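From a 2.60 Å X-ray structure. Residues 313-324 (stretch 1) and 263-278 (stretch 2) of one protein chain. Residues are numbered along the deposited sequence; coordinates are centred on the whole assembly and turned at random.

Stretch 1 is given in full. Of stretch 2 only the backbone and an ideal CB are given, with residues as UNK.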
# COMPACT_ATOMS: atom_id res chain seq x y z
N THR A 313 11.12 -7.83 7.13
CA THR A 313 9.87 -7.40 6.50
C THR A 313 8.78 -8.47 6.60
O THR A 313 9.03 -9.64 6.30
CB THR A 313 10.14 -6.98 5.04
OG1 THR A 313 11.16 -5.98 5.02
CG2 THR A 313 8.90 -6.42 4.34
N VAL A 314 7.57 -8.04 6.99
CA VAL A 314 6.35 -8.86 7.10
C VAL A 314 5.34 -8.35 6.06
O VAL A 314 5.07 -7.15 6.01
CB VAL A 314 5.76 -8.84 8.54
CG1 VAL A 314 4.50 -9.70 8.64
CG2 VAL A 314 6.79 -9.25 9.59
N VAL A 315 4.81 -9.25 5.21
CA VAL A 315 3.83 -8.88 4.18
C VAL A 315 2.43 -9.25 4.70
O VAL A 315 2.21 -10.39 5.13
CB VAL A 315 4.15 -9.51 2.79
CG1 VAL A 315 3.10 -9.13 1.75
CG2 VAL A 315 5.53 -9.11 2.30
N VAL A 316 1.49 -8.28 4.66
CA VAL A 316 0.10 -8.43 5.10
C VAL A 316 -0.61 -9.49 4.23
O VAL A 316 -1.27 -10.38 4.77
CB VAL A 316 -0.67 -7.07 5.11
CG1 VAL A 316 -2.13 -7.26 5.53
CG2 VAL A 316 0.02 -6.06 6.03
N GLY A 317 -0.44 -9.41 2.91
CA GLY A 317 -1.03 -10.36 1.98
C GLY A 317 -1.00 -9.93 0.53
O GLY A 317 -0.31 -8.98 0.17
N ASP A 318 -1.76 -10.65 -0.31
CA ASP A 318 -1.88 -10.37 -1.75
C ASP A 318 -2.78 -9.15 -1.97
O ASP A 318 -3.66 -8.90 -1.14
CB ASP A 318 -2.44 -11.60 -2.50
CG ASP A 318 -1.57 -12.85 -2.47
OD1 ASP A 318 -0.33 -12.72 -2.45
OD2 ASP A 318 -2.14 -13.97 -2.55
N PRO A 319 -2.59 -8.35 -3.06
CA PRO A 319 -3.46 -7.18 -3.27
C PRO A 319 -4.94 -7.53 -3.33
O PRO A 319 -5.31 -8.59 -3.86
CB PRO A 319 -2.97 -6.60 -4.61
CG PRO A 319 -1.59 -7.11 -4.77
CD PRO A 319 -1.58 -8.47 -4.14
N VAL A 320 -5.79 -6.67 -2.74
CA VAL A 320 -7.24 -6.84 -2.70
C VAL A 320 -7.82 -6.37 -4.05
O VAL A 320 -7.57 -5.25 -4.48
CB VAL A 320 -7.89 -6.09 -1.49
CG1 VAL A 320 -9.42 -6.18 -1.54
CG2 VAL A 320 -7.37 -6.63 -0.17
N ARG A 321 -8.58 -7.26 -4.71
CA ARG A 321 -9.22 -6.96 -5.99
C ARG A 321 -10.62 -6.39 -5.74
O ARG A 321 -11.40 -6.99 -4.99
CB ARG A 321 -9.29 -8.20 -6.89
CG ARG A 321 -7.95 -8.63 -7.47
CD ARG A 321 -8.14 -9.69 -8.52
NE ARG A 321 -6.92 -10.47 -8.69
CZ ARG A 321 -6.73 -11.35 -9.66
NH1 ARG A 321 -7.67 -11.56 -10.58
NH2 ARG A 321 -5.59 -12.03 -9.73
N PHE A 322 -10.92 -5.23 -6.34
CA PHE A 322 -12.20 -4.55 -6.18
C PHE A 322 -13.00 -4.58 -7.47
O PHE A 322 -12.50 -4.20 -8.53
CB PHE A 322 -12.01 -3.10 -5.70
CG PHE A 322 -11.22 -2.93 -4.43
CD1 PHE A 322 -9.84 -2.79 -4.46
CD2 PHE A 322 -11.86 -2.87 -3.20
CE1 PHE A 322 -9.11 -2.62 -3.28
CE2 PHE A 322 -11.12 -2.71 -2.02
CZ PHE A 322 -9.75 -2.59 -2.07
N ASN A 323 -14.25 -5.02 -7.36
CA ASN A 323 -15.24 -5.11 -8.45
C ASN A 323 -16.59 -4.62 -7.91
O ASN A 323 -16.66 -4.21 -6.75
CB ASN A 323 -15.32 -6.53 -9.02
CG ASN A 323 -15.31 -7.63 -7.99
OD1 ASN A 323 -16.23 -7.75 -7.16
ND2 ASN A 323 -14.28 -8.45 -8.01
N ALA A 324 -17.65 -4.68 -8.73
CA ALA A 324 -18.99 -4.21 -8.38
C ALA A 324 -19.67 -5.00 -7.24
O ALA A 324 -20.70 -4.55 -6.73
CB ALA A 324 -19.86 -4.25 -9.62
N UNK A 263 -15.02 0.76 -15.63
CA UNK A 263 -14.04 -0.08 -14.94
C UNK A 263 -14.76 -1.36 -14.49
O UNK A 263 -15.85 -1.28 -13.92
CB UNK A 263 -13.41 0.65 -13.75
N UNK A 264 -14.17 -2.53 -14.77
CA UNK A 264 -14.74 -3.82 -14.36
C UNK A 264 -14.07 -4.31 -13.07
O UNK A 264 -14.77 -4.69 -12.13
CB UNK A 264 -14.58 -4.86 -15.47
N UNK A 265 -12.72 -4.25 -13.01
CA UNK A 265 -11.93 -4.67 -11.85
C UNK A 265 -10.58 -3.95 -11.79
O UNK A 265 -9.88 -3.84 -12.80
CB UNK A 265 -11.71 -6.18 -11.89
N UNK A 266 -10.24 -3.47 -10.60
CA UNK A 266 -8.97 -2.84 -10.26
C UNK A 266 -8.49 -3.45 -8.93
O UNK A 266 -9.21 -4.25 -8.34
CB UNK A 266 -9.11 -1.32 -10.16
N UNK A 267 -7.29 -3.09 -8.47
CA UNK A 267 -6.76 -3.61 -7.23
C UNK A 267 -6.12 -2.52 -6.38
O UNK A 267 -5.83 -1.43 -6.87
CB UNK A 267 -5.74 -4.71 -7.52
N UNK A 268 -5.94 -2.81 -5.08
CA UNK A 268 -5.28 -1.99 -4.07
C UNK A 268 -5.05 -2.88 -2.85
O UNK A 268 -4.51 -3.98 -3.01
CB UNK A 268 -6.11 -0.75 -3.72
N UNK A 269 -5.42 -2.43 -1.64
CA UNK A 269 -5.24 -3.15 -0.37
C UNK A 269 -6.12 -2.55 0.70
O UNK A 269 -6.60 -1.42 0.53
CB UNK A 269 -3.78 -3.12 0.08
N UNK A 270 -6.36 -3.28 1.79
CA UNK A 270 -7.13 -2.80 2.92
C UNK A 270 -6.15 -2.18 3.93
O UNK A 270 -5.38 -2.93 4.54
CB UNK A 270 -7.95 -3.93 3.55
N UNK A 271 -6.11 -0.83 4.10
CA UNK A 271 -5.14 -0.23 5.04
C UNK A 271 -5.38 -0.63 6.51
O UNK A 271 -4.42 -0.63 7.28
CB UNK A 271 -5.19 1.29 4.92
N UNK A 272 -6.63 -0.99 6.88
CA UNK A 272 -7.01 -1.44 8.22
C UNK A 272 -6.27 -2.72 8.63
O UNK A 272 -5.93 -2.88 9.81
CB UNK A 272 -8.52 -1.67 8.28
N UNK A 273 -6.01 -3.62 7.66
CA UNK A 273 -5.29 -4.88 7.86
C UNK A 273 -3.81 -4.62 8.19
O UNK A 273 -3.22 -5.36 8.96
CB UNK A 273 -5.41 -5.76 6.61
N UNK A 274 -3.22 -3.56 7.58
CA UNK A 274 -1.83 -3.17 7.78
C UNK A 274 -1.59 -2.72 9.24
O UNK A 274 -0.62 -3.16 9.85
CB UNK A 274 -1.45 -2.05 6.81
N UNK A 275 -2.48 -1.87 9.76
CA UNK A 275 -2.42 -1.38 11.13
C UNK A 275 -2.66 -2.50 12.13
O UNK A 275 -2.05 -2.52 13.20
CB UNK A 275 -3.44 -0.26 11.34
N UNK A 276 -3.55 -3.45 11.77
CA UNK A 276 -3.93 -4.62 12.55
C UNK A 276 -2.71 -5.54 12.78
O UNK A 276 -2.41 -5.85 13.93
CB UNK A 276 -5.05 -5.38 11.84
N UNK A 277 -2.00 -5.93 11.70
CA UNK A 277 -0.81 -6.80 11.72
C UNK A 277 0.32 -6.10 12.50
O UNK A 277 0.98 -6.75 13.31
CB UNK A 277 -0.36 -7.13 10.30
N UNK A 278 0.52 -4.79 12.27
CA UNK A 278 1.56 -3.97 12.91
C UNK A 278 1.41 -3.93 14.44
O UNK A 278 2.42 -4.05 15.14
CB UNK A 278 1.52 -2.55 12.35

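Position 263 has nothing of stretch 1 within 5.5 Å of its ideal CB, so the contact sets no preference; it is Val263. Position 264 points away, which suits a long polar chain, and Lys264 is there, poorly ordered.

At 265 the CB points sideways, 4.6 Å from Asn323 CB, with the Arg321 guanidinium and the Asn323 amide within a long side chain's reach. A cation and an amide donor together favour an acid, though glutamine could also serve. The residue is Glu265: OE2 accepts from Asn323 ND2 at 3.0 Å, while OE1 forms a long salt bridge with Arg321 NH1 at 3.8 Å, lying near the guanidinium plane.

Position 266 is a hydrogen-bonded antiparallel partner of Phe322: its N donates to Phe322 O (3.2 Å), and its O accepts from Phe322 N (2.8 Å). The CB lies on the sheet face that carries the Phe322 ring, so large apolar or aromatic residues fit. Phe266, with chi1 at p, brings its ring back so that Phe322 CB sits over one face, 3.9 Å from the Phe266 ring centroid. The two ring planes are at 20° but slid apart, barely overlapping.

Position 267 is a non-hydrogen-bonded pair with Arg321, CA to CA only 4.3 Å. Its CB is 3.6 Å from Val320 O and 4.4 Å from Pro319 CB, which favours a small side chain without strictly requiring one. Ala267 fits, its CB meeting Pro319 CB at 4.4 Å.

Position 268 returns to the Phe322 face, its ideal CB 3.6 Å from Phe322 CE1; an aliphatic chain would suit. Leu268 supplies it, while its backbone N donates to Val320 O and its O accepts from Val320 N, both at 3.0 Å.

At 269 the CA-to-CB bond points away, leaving size open; the residue is Trp269, whose CE3 still lies 5.2 Å from Pro319 CB, and whose CA lies 4.1 Å from Val320 CG2. Position 270 immediately precedes a helix, favouring Asp, Asn, Ser or Thr. Asp270 caps it weakly, OD1 accepting from the backbone N of position 272 at 3.4 Å. Positions 271 and 272 are out of reach: Pro271 suits a helix's first turn, and Ala272 follows.

Position 273 points toward Val316, its CB 3.8 Å from Val316 CG1; a chain with an aliphatic stem fits, and Gln273 provides one. At 274 and 277 the CBs lie 4.3 and 4.4 Å from Val316 CG2, calling for aliphatics. Leu274 CD1 meets Val316 CG2 at 3.8 Å; Val277 CG2 lies 4.2 Å from Val316 CG1, and Val277 CG1 4.3 Å from Val314 CG1.

Positions 275, 276 and 278 make no contact, and hold Gly275, Tyr276 and Ala278.

Stretch 2 263-278: VKEFALWDPAQLGYVA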
# COMPACT_ATOMS: atom_id res chain seq x y z
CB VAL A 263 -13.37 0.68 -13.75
CG1 VAL A 263 -12.34 -0.20 -13.04
CG2 VAL A 263 -12.73 1.98 -14.22
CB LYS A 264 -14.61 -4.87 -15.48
CG LYS A 264 -15.61 -4.65 -16.62
CD LYS A 264 -15.60 -5.79 -17.62
CE LYS A 264 -16.66 -5.60 -18.68
NZ LYS A 264 -16.70 -6.74 -19.64
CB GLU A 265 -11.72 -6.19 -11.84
CG GLU A 265 -11.27 -6.74 -10.50
CD GLU A 265 -11.09 -8.25 -10.43
OE1 GLU A 265 -10.25 -8.79 -11.20
OE2 GLU A 265 -11.76 -8.88 -9.60
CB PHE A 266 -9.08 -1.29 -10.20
CG PHE A 266 -9.92 -0.75 -9.07
CD1 PHE A 266 -11.29 -0.58 -9.22
CD2 PHE A 266 -9.34 -0.37 -7.86
CE1 PHE A 266 -12.07 -0.08 -8.17
CE2 PHE A 266 -10.12 0.12 -6.81
CZ PHE A 266 -11.48 0.27 -6.98
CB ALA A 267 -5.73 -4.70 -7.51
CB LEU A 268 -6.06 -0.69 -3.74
CG LEU A 268 -5.26 0.46 -3.11
CD1 LEU A 268 -4.42 1.21 -4.13
CD2 LEU A 268 -6.17 1.42 -2.40
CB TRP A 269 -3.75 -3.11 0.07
CG TRP A 269 -3.11 -1.76 -0.13
CD1 TRP A 269 -3.20 -0.68 0.70
CD2 TRP A 269 -2.33 -1.34 -1.26
NE1 TRP A 269 -2.52 0.38 0.16
CE2 TRP A 269 -1.97 0.01 -1.04
CE3 TRP A 269 -1.89 -1.98 -2.43
CZ2 TRP A 269 -1.19 0.73 -1.95
CZ3 TRP A 269 -1.13 -1.26 -3.34
CH2 TRP A 269 -0.78 0.08 -3.09
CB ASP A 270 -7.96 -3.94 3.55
CG ASP A 270 -9.03 -3.54 4.56
OD1 ASP A 270 -9.09 -2.35 4.93
OD2 ASP A 270 -9.79 -4.43 4.99
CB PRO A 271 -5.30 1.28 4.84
CG PRO A 271 -6.60 1.46 4.17
CD PRO A 271 -6.92 0.21 3.42
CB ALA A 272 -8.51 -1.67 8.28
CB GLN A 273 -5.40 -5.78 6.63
CG GLN A 273 -6.78 -6.36 6.38
CD GLN A 273 -6.81 -7.31 5.20
OE1 GLN A 273 -6.23 -7.06 4.14
NE2 GLN A 273 -7.54 -8.40 5.35
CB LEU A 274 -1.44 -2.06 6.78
CG LEU A 274 -0.04 -1.46 6.92
CD1 LEU A 274 1.02 -2.39 6.37
CD2 LEU A 274 0.02 -0.14 6.22
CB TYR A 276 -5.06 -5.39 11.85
CG TYR A 276 -5.75 -6.43 12.70
CD1 TYR A 276 -6.88 -6.11 13.46
CD2 TYR A 276 -5.32 -7.75 12.72
CE1 TYR A 276 -7.52 -7.06 14.25
CE2 TYR A 276 -5.95 -8.72 13.50
CZ TYR A 276 -7.05 -8.37 14.26
OH TYR A 276 -7.68 -9.32 15.03
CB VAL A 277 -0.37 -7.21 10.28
CG1 VAL A 277 0.97 -7.96 10.29
CG2 VAL A 277 -1.44 -8.07 9.61
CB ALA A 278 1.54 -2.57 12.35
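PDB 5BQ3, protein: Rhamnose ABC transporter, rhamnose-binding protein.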